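Local coordinates for THUMP domain-containing protein (Pyrococcus horikoshii, PDB 1VBK), which is of uncertain function but probably binds RNA and ATP, its THUMP and ThiI-like domains suggesting a role in tRNA modification or thiamine biosynthesis, at residues 261-264 against 265-269; 217-220 against 221-225; 241-244 against 245-248. All coordinates share one frame; numbering follows the deposited sequence.

How the contacts relate
All three contacts are local and lie in the C-terminal part of the chain, built on a five-stranded parallel sheet with flanking helices. Contact 2 sits within helix 215-228, with L217, V220 and W224 turned to the sheet. Contact 3 marks the passage from edge strand 239-241 into helix 244-254. Contact 1 is a surface turn after strand 258-260. Their centres are 19 to 22 Å apart and none touches another. Contact 2 has the largest buried share, and its bonds are mostly those of a regular helix. Contacts 1 and 3 rely more on carboxylates beside main-chain N-H groups and on long salt bridges. Contact 3 also reaches the second subunit.

Contact 1 of 3, residues 261-264 against 265-269; sequences KGLR and PNDLN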
loop_
_atom_site.group_PDB
_atom_site.type_symbol
_atom_site.label_atom_id
_atom_site.label_comp_id
_atom_site.label_asym_id
_atom_site.label_seq_id
_atom_site.Cartn_x
_atom_site.Cartn_y
_atom_site.Cartn_z
ATOM N N LYS A 261 -10.472 -12.397 -3.585
ATOM C CA LYS A 261 -11.791 -13.033 -3.645
ATOM C C LYS A 261 -11.642 -14.526 -3.927
ATOM O O LYS A 261 -10.661 -14.948 -4.532
ATOM C CB LYS A 261 -12.662 -12.372 -4.722
ATOM C CG LYS A 261 -13.124 -10.964 -4.346
ATOM C CD LYS A 261 -13.930 -10.293 -5.454
ATOM C CE LYS A 261 -15.241 -11.008 -5.724
ATOM N NZ LYS A 261 -16.003 -10.358 -6.838
ATOM N N GLY A 262 -12.617 -15.320 -3.488
ATOM C CA GLY A 262 -12.543 -16.759 -3.683
ATOM C C GLY A 262 -13.132 -17.279 -4.980
ATOM O O GLY A 262 -13.469 -18.458 -5.082
ATOM N N LEU A 263 -13.232 -16.404 -5.974
ATOM C CA LEU A 263 -13.792 -16.749 -7.276
ATOM C C LEU A 263 -13.085 -17.918 -7.968
ATOM O O LEU A 263 -11.855 -18.017 -7.958
ATOM C CB LEU A 263 -13.749 -15.514 -8.183
ATOM C CG LEU A 263 -14.515 -15.549 -9.506
ATOM C CD1 LEU A 263 -16.004 -15.682 -9.232
ATOM C CD2 LEU A 263 -14.237 -14.274 -10.283
ATOM N N ARG A 264 -13.878 -18.802 -8.569
ATOM C CA ARG A 264 -13.356 -19.961 -9.290
ATOM C C ARG A 264 -13.800 -19.894 -10.748
ATOM O O ARG A 264 -14.832 -19.302 -11.062
ATOM C CB ARG A 264 -13.884 -21.264 -8.688
ATOM C CG ARG A 264 -13.469 -21.538 -7.260
ATOM C CD ARG A 264 -14.099 -22.836 -6.792
ATOM N NE ARG A 264 -15.556 -22.790 -6.896
ATOM C CZ ARG A 264 -16.347 -23.851 -6.767
ATOM N NH1 ARG A 264 -15.824 -25.045 -6.532
ATOM N NH2 ARG A 264 -17.663 -23.715 -6.867
ATOM N N PRO A 265 -13.031 -20.517 -11.656
ATOM C CA PRO A 265 -13.371 -20.514 -13.082
ATOM C C PRO A 265 -14.812 -20.973 -13.295
ATOM O O PRO A 265 -15.493 -20.525 -14.217
ATOM C CB PRO A 265 -12.362 -21.496 -13.676
ATOM C CG PRO A 265 -11.174 -21.344 -12.776
ATOM C CD PRO A 265 -11.813 -21.309 -11.408
ATOM N N ASN A 266 -15.265 -21.860 -12.416
ATOM C CA ASN A 266 -16.610 -22.419 -12.466
ATOM C C ASN A 266 -17.712 -21.396 -12.193
ATOM O O ASN A 266 -18.881 -21.651 -12.485
ATOM C CB ASN A 266 -16.704 -23.578 -11.460
ATOM C CG ASN A 266 -18.135 -23.928 -11.089
ATOM O OD1 ASN A 266 -18.522 -23.881 -9.919
ATOM N ND2 ASN A 266 -18.934 -24.278 -12.093
ATOM N N ASP A 267 -17.342 -20.240 -11.651
ATOM C CA ASP A 267 -18.322 -19.201 -11.331
ATOM C C ASP A 267 -18.406 -18.107 -12.394
ATOM O O ASP A 267 -19.230 -17.199 -12.294
ATOM C CB ASP A 267 -17.978 -18.535 -9.994
ATOM C CG ASP A 267 -17.581 -19.530 -8.923
ATOM O OD1 ASP A 267 -18.342 -20.493 -8.687
ATOM O OD2 ASP A 267 -16.507 -19.337 -8.308
ATOM N N LEU A 268 -17.560 -18.193 -13.411
ATOM C CA LEU A 268 -17.535 -17.169 -14.447
ATOM C C LEU A 268 -18.239 -17.536 -15.746
ATOM O O LEU A 268 -18.474 -18.709 -16.026
ATOM C CB LEU A 268 -16.080 -16.807 -14.758
ATOM C CG LEU A 268 -15.271 -16.217 -13.600
ATOM C CD1 LEU A 268 -13.789 -16.253 -13.926
ATOM C CD2 LEU A 268 -15.743 -14.794 -13.334
ATOM N N ASN A 269 -18.589 -16.512 -16.522
ATOM C CA ASN A 269 -19.202 -16.716 -17.829
ATOM C C ASN A 269 -18.074 -16.458 -18.827
ATOM O O ASN A 269 -16.962 -16.101 -18.422
ATOM C CB ASN A 269 -20.382 -15.754 -18.072
ATOM C CG ASN A 269 -20.046 -14.303 -17.760
ATOM O OD1 ASN A 269 -18.931 -13.838 -17.994
ATOM N ND2 ASN A 269 -21.032 -13.573 -17.245
HETATM O O HOH W 1 -15.831 -19.862 -5.436
#
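R264 and D267 meet across a 3-10 turn, residues 265-267, in the loop that follows strand 258-260 of the parallel sheet. D267 N donates to R264 O at 2.7 Å and comes from above the carbonyl plane. The D267 carboxylate folds back to the start of the turn. Its CG stands beside its own backbone N (chi1 -44°), which lets OD2 accept R264 N at 2.7 Å. R264 N comes to the anti side of the carboxylate, somewhat out of its plane. OD1 lies at the edge of the R264 guanidinium, near its plane. Its link to R264 NH2 is a long salt bridge of 3.8 Å, with the two flat groups 38° apart. N266 runs alongside R264 in the same direction. Its CG sits over one guanidinium face, and its amide plane is nearly perpendicular to that group, at 87°. A water donates to G262 O and to D267 OD2, and takes a weak bond from R264 NE. A serine in place of R264 would probably leave D267 OD1 without this positive partner and the N266 amide without the flat group beside it. L263 and L268 form the apolar part and also touch I275 and I291. L263 CD1 packs on D267 CB at 3.6 Å. The two leucines cross at about a right angle, and L263 CD2 presses on L268 CD2 at a tight 3.4 Å.

Contact 2 of 3, residues 217-220 against 221-225; sequences LEKV and RSLWN
The R221 side chain crosses that of L217, one turn earlier in helix 215-228. Its CB is 3.6 Å from L217 O. Its CG comes closer, 3.4 Å from the same L217 O, and also meets L217 CD1. CG stands anti to the carbonyl carbon (chi1 -72°), and the chain then runs extended to NE. CD is 4.4 Å from E218 OE2, a loose approach. NE is 4.1 Å from L217 CG. At the tip, L217 CD1 lies over one face of the guanidinium, offset toward the rim. E218 OE2 is 5.1 Å from R221 NE, so the opposite charges are near but not in contact. R221 also touches L238.

K219 O takes two donors from the same face of its plane. S222 OG donates to it at 2.6 Å from above the carbonyl plane. L223 N donates to it at 3.2 Å. The serine hydroxyl reaches back because OG sits between the backbone N and the carbonyl carbon (chi1 55°). K219 crosses L223, and its NZ ends 3.7 Å from L223 CD2. A bound (4R)-2-methylpentane-2,4-diol, probably from the crystallisation liquor, lies near the L223 side chain.

R221 N bonds to L217 O, and W224 N to V220 O. V220 and W224 pack on L186 and on strand 204-210, while W224 NE1 donates to G236 O. This is regular alpha-helical i to i+4 bonding, with a serine hydroxyl bonded back to the main-chain O three residues earlier. It belongs to the crossover helix of a beta-alpha-beta unit, strand 204-210, helix 215-228 and strand 239-241.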
loop_
_atom_site.group_PDB
_atom_site.type_symbol
_atom_site.label_atom_id
_atom_site.label_comp_id
_atom_site.label_asym_id
_atom_site.label_seq_id
_atom_site.Cartn_x
_atom_site.Cartn_y
_atom_site.Cartn_z
ATOM N N LEU A 217 -22.841 -15.107 9.173
ATOM C CA LEU A 217 -21.757 -14.371 9.815
ATOM C C LEU A 217 -21.139 -15.258 10.884
ATOM O O LEU A 217 -19.921 -15.281 11.060
ATOM C CB LEU A 217 -22.270 -13.079 10.458
ATOM C CG LEU A 217 -21.232 -12.333 11.307
ATOM C CD1 LEU A 217 -19.970 -12.083 10.492
ATOM C CD2 LEU A 217 -21.819 -11.023 11.803
ATOM N N GLU A 218 -21.994 -15.987 11.597
ATOM C CA GLU A 218 -21.540 -16.892 12.644
ATOM C C GLU A 218 -20.669 -17.944 11.966
ATOM O O GLU A 218 -19.653 -18.379 12.508
ATOM C CB GLU A 218 -22.742 -17.559 13.320
ATOM C CG GLU A 218 -22.520 -17.901 14.784
ATOM C CD GLU A 218 -22.361 -16.660 15.653
ATOM O OE1 GLU A 218 -23.300 -15.835 15.685
ATOM O OE2 GLU A 218 -21.300 -16.510 16.300
ATOM N N LYS A 219 -21.082 -18.345 10.769
ATOM C CA LYS A 219 -20.352 -19.328 9.981
ATOM C C LYS A 219 -19.020 -18.735 9.524
ATOM O O LYS A 219 -18.003 -19.432 9.474
ATOM C CB LYS A 219 -21.193 -19.741 8.769
ATOM C CG LYS A 219 -20.416 -20.383 7.624
ATOM C CD LYS A 219 -19.717 -21.662 8.040
ATOM C CE LYS A 219 -18.971 -22.271 6.860
ATOM N NZ LYS A 219 -18.258 -23.530 7.220
ATOM N N VAL A 220 -19.025 -17.445 9.198
ATOM C CA VAL A 220 -17.806 -16.783 8.756
ATOM C C VAL A 220 -16.829 -16.593 9.909
ATOM O O VAL A 220 -15.627 -16.782 9.739
ATOM C CB VAL A 220 -18.112 -15.420 8.107
ATOM C CG1 VAL A 220 -16.812 -14.657 7.839
ATOM C CG2 VAL A 220 -18.855 -15.637 6.803
ATOM N N ARG A 221 -17.336 -16.228 11.083
ATOM C CA ARG A 221 -16.461 -16.042 12.234
ATOM C C ARG A 221 -15.719 -17.340 12.553
ATOM O O ARG A 221 -14.562 -17.311 12.968
ATOM C CB ARG A 221 -17.255 -15.579 13.461
ATOM C CG ARG A 221 -17.741 -14.135 13.384
ATOM C CD ARG A 221 -18.368 -13.695 14.700
ATOM N NE ARG A 221 -18.883 -12.325 14.663
ATOM C CZ ARG A 221 -18.134 -11.237 14.496
ATOM N NH1 ARG A 221 -16.820 -11.343 14.343
ATOM N NH2 ARG A 221 -18.696 -10.036 14.494
ATOM N N SER A 222 -16.381 -18.477 12.355
ATOM C CA SER A 222 -15.746 -19.759 12.625
ATOM C C SER A 222 -14.686 -20.051 11.562
ATOM O O SER A 222 -13.684 -20.712 11.837
ATOM C CB SER A 222 -16.790 -20.884 12.681
ATOM O OG SER A 222 -17.569 -20.935 11.500
ATOM N N LEU A 223 -14.902 -19.550 10.350
ATOM C CA LEU A 223 -13.934 -19.742 9.276
ATOM C C LEU A 223 -12.699 -18.916 9.613
ATOM O O LEU A 223 -11.567 -19.378 9.463
ATOM C CB LEU A 223 -14.508 -19.278 7.936
ATOM C CG LEU A 223 -15.628 -20.123 7.320
ATOM C CD1 LEU A 223 -16.110 -19.468 6.033
ATOM C CD2 LEU A 223 -15.118 -21.528 7.039
ATOM N N TRP A 224 -12.921 -17.692 10.079
ATOM C CA TRP A 224 -11.812 -16.821 10.432
ATOM C C TRP A 224 -11.013 -17.380 11.611
ATOM O O TRP A 224 -9.791 -17.238 11.657
ATOM C CB TRP A 224 -12.307 -15.409 10.765
ATOM C CG TRP A 224 -11.180 -14.510 11.165
ATOM C CD1 TRP A 224 -11.043 -13.839 12.344
ATOM C CD2 TRP A 224 -9.967 -14.291 10.435
ATOM N NE1 TRP A 224 -9.814 -13.224 12.401
ATOM C CE2 TRP A 224 -9.133 -13.486 11.241
ATOM C CE3 TRP A 224 -9.502 -14.702 9.178
ATOM C CZ2 TRP A 224 -7.856 -13.084 10.834
ATOM C CZ3 TRP A 224 -8.232 -14.302 8.772
ATOM C CH2 TRP A 224 -7.424 -13.501 9.600
ATOM N N ASN A 225 -11.697 -18.016 12.561
ATOM C CA ASN A 225 -11.019 -18.588 13.722
ATOM C C ASN A 225 -9.965 -19.607 13.310
ATOM O O ASN A 225 -8.920 -19.713 13.946
ATOM C CB ASN A 225 -12.021 -19.247 14.676
ATOM C CG ASN A 225 -12.899 -18.237 15.383
ATOM O OD1 ASN A 225 -12.409 -17.267 15.962
ATOM N ND2 ASN A 225 -14.206 -18.461 15.347
#

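Contact 3 of 3, residues 241-244 against 245-248; sequences AESF and DRVL
S243 and D245 make the closest polar pair here. S243 OG donates to D245 OD1 at 2.4 Å, so short that the exact distance is doubtful. Both groups stand between the backbone N and carbonyl carbon of their own residue, D245 with chi1 52°. This turns OD1 toward the main chain ahead, where it also accepts a weak bond from R246 N. S243 O takes a second weak bond from the same R246 N. The carboxylate thus lies at the start of helix 244-254, where its negative charge probably suits the positive end of the helix dipole. L248 N to F244 O, 3.1 Å with an angle of 163° at the hydrogen, is a regular helical bond. V247 N adds a weak one to F244 O.

E242, bent at chi2, crosses R246 obliquely. Its carboxylate lies against R246 CG and CD, with OE1 3.1 Å from R246 CG. The salt bridge from OE2 to R246 NE is long, 3.9 Å. OE2 is well out of the guanidinium plane, so the charges attract without an N-H aimed at the oxygen. E242 O is bonded to K212 NZ.

The apolar packing runs from A241 to V247 and from F244 to V247 and L248. A241 CB meets V247 CG2 at 3.7 Å. With CG anti to the backbone N (chi1 -164°), the F244 ring is placed beside L248, its CE2 lying 3.7 Å from L248 CG. The ring also makes an edge-to-face stack with F282, and L248 packs on W21 of the second subunit. The main chain of A241 bonds to Y209 and G211. Together these contacts form the strand-to-helix junction at the edge of a parallel alpha/beta sheet, consistent with the HUP-clan fold of ThiI.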
loop_
_atom_site.group_PDB
_atom_site.type_symbol
_atom_site.label_atom_id
_atom_site.label_comp_id
_atom_site.label_asym_id
_atom_site.label_seq_id
_atom_site.Cartn_x
_atom_site.Cartn_y
_atom_site.Cartn_z
ATOM N N ALA A 241 -18.590 -5.196 7.107
ATOM C CA ALA A 241 -18.965 -3.987 6.376
ATOM C C ALA A 241 -20.426 -4.085 5.967
ATOM O O ALA A 241 -20.805 -4.964 5.195
ATOM C CB ALA A 241 -18.080 -3.819 5.144
ATOM N N GLU A 242 -21.243 -3.176 6.489
ATOM C CA GLU A 242 -22.676 -3.158 6.212
ATOM C C GLU A 242 -23.017 -2.768 4.774
ATOM O O GLU A 242 -24.105 -3.071 4.292
ATOM C CB GLU A 242 -23.388 -2.199 7.174
ATOM C CG GLU A 242 -22.995 -0.732 6.998
ATOM C CD GLU A 242 -21.742 -0.349 7.767
ATOM O OE1 GLU A 242 -20.790 -1.160 7.821
ATOM O OE2 GLU A 242 -21.706 0.777 8.310
ATOM N N SER A 243 -22.094 -2.090 4.098
ATOM C CA SER A 243 -22.309 -1.666 2.713
ATOM C C SER A 243 -20.965 -1.475 2.013
ATOM O O SER A 243 -19.926 -1.445 2.667
ATOM C CB SER A 243 -23.123 -0.370 2.678
ATOM O OG SER A 243 -22.672 0.538 3.664
ATOM N N PHE A 244 -20.978 -1.339 0.689
ATOM C CA PHE A 244 -19.723 -1.198 -0.048
ATOM C C PHE A 244 -18.922 0.054 0.290
ATOM O O PHE A 244 -17.693 0.046 0.192
ATOM C CB PHE A 244 -19.966 -1.248 -1.560
ATOM C CG PHE A 244 -18.714 -1.494 -2.367
ATOM C CD1 PHE A 244 -18.017 -2.692 -2.244
ATOM C CD2 PHE A 244 -18.228 -0.524 -3.238
ATOM C CE1 PHE A 244 -16.851 -2.922 -2.980
ATOM C CE2 PHE A 244 -17.058 -0.742 -3.981
ATOM C CZ PHE A 244 -16.371 -1.941 -3.850
ATOM N N ASP A 245 -19.600 1.128 0.681
ATOM C CA ASP A 245 -18.891 2.355 1.023
ATOM C C ASP A 245 -17.903 2.096 2.160
ATOM O O ASP A 245 -16.798 2.639 2.165
ATOM C CB ASP A 245 -19.879 3.474 1.393
ATOM C CG ASP A 245 -20.883 3.054 2.453
ATOM O OD1 ASP A 245 -20.933 1.860 2.791
ATOM O OD2 ASP A 245 -21.636 3.922 2.944
ATOM N N ARG A 246 -18.289 1.245 3.107
ATOM C CA ARG A 246 -17.422 0.914 4.236
ATOM C C ARG A 246 -16.179 0.139 3.783
ATOM O O ARG A 246 -15.114 0.247 4.392
ATOM C CB ARG A 246 -18.198 0.093 5.273
ATOM C CG ARG A 246 -19.398 0.824 5.875
ATOM C CD ARG A 246 -18.967 2.049 6.683
ATOM N NE ARG A 246 -17.980 1.702 7.705
ATOM C CZ ARG A 246 -17.402 2.578 8.525
ATOM N NH1 ARG A 246 -17.710 3.867 8.454
ATOM N NH2 ARG A 246 -16.506 2.167 9.412
ATOM N N VAL A 247 -16.314 -0.647 2.719
ATOM C CA VAL A 247 -15.184 -1.410 2.194
ATOM C C VAL A 247 -14.167 -0.444 1.572
ATOM O O VAL A 247 -12.960 -0.572 1.789
ATOM C CB VAL A 247 -15.641 -2.426 1.121
ATOM C CG1 VAL A 247 -14.437 -3.157 0.550
ATOM C CG2 VAL A 247 -16.625 -3.422 1.731
ATOM N N LEU A 248 -14.660 0.516 0.794
ATOM C CA LEU A 248 -13.786 1.501 0.166
ATOM C C LEU A 248 -13.097 2.319 1.254
ATOM O O LEU A 248 -11.918 2.642 1.139
ATOM C CB LEU A 248 -14.584 2.424 -0.759
ATOM C CG LEU A 248 -15.179 1.751 -2.001
ATOM C CD1 LEU A 248 -16.110 2.720 -2.727
ATOM C CD2 LEU A 248 -14.055 1.288 -2.915
#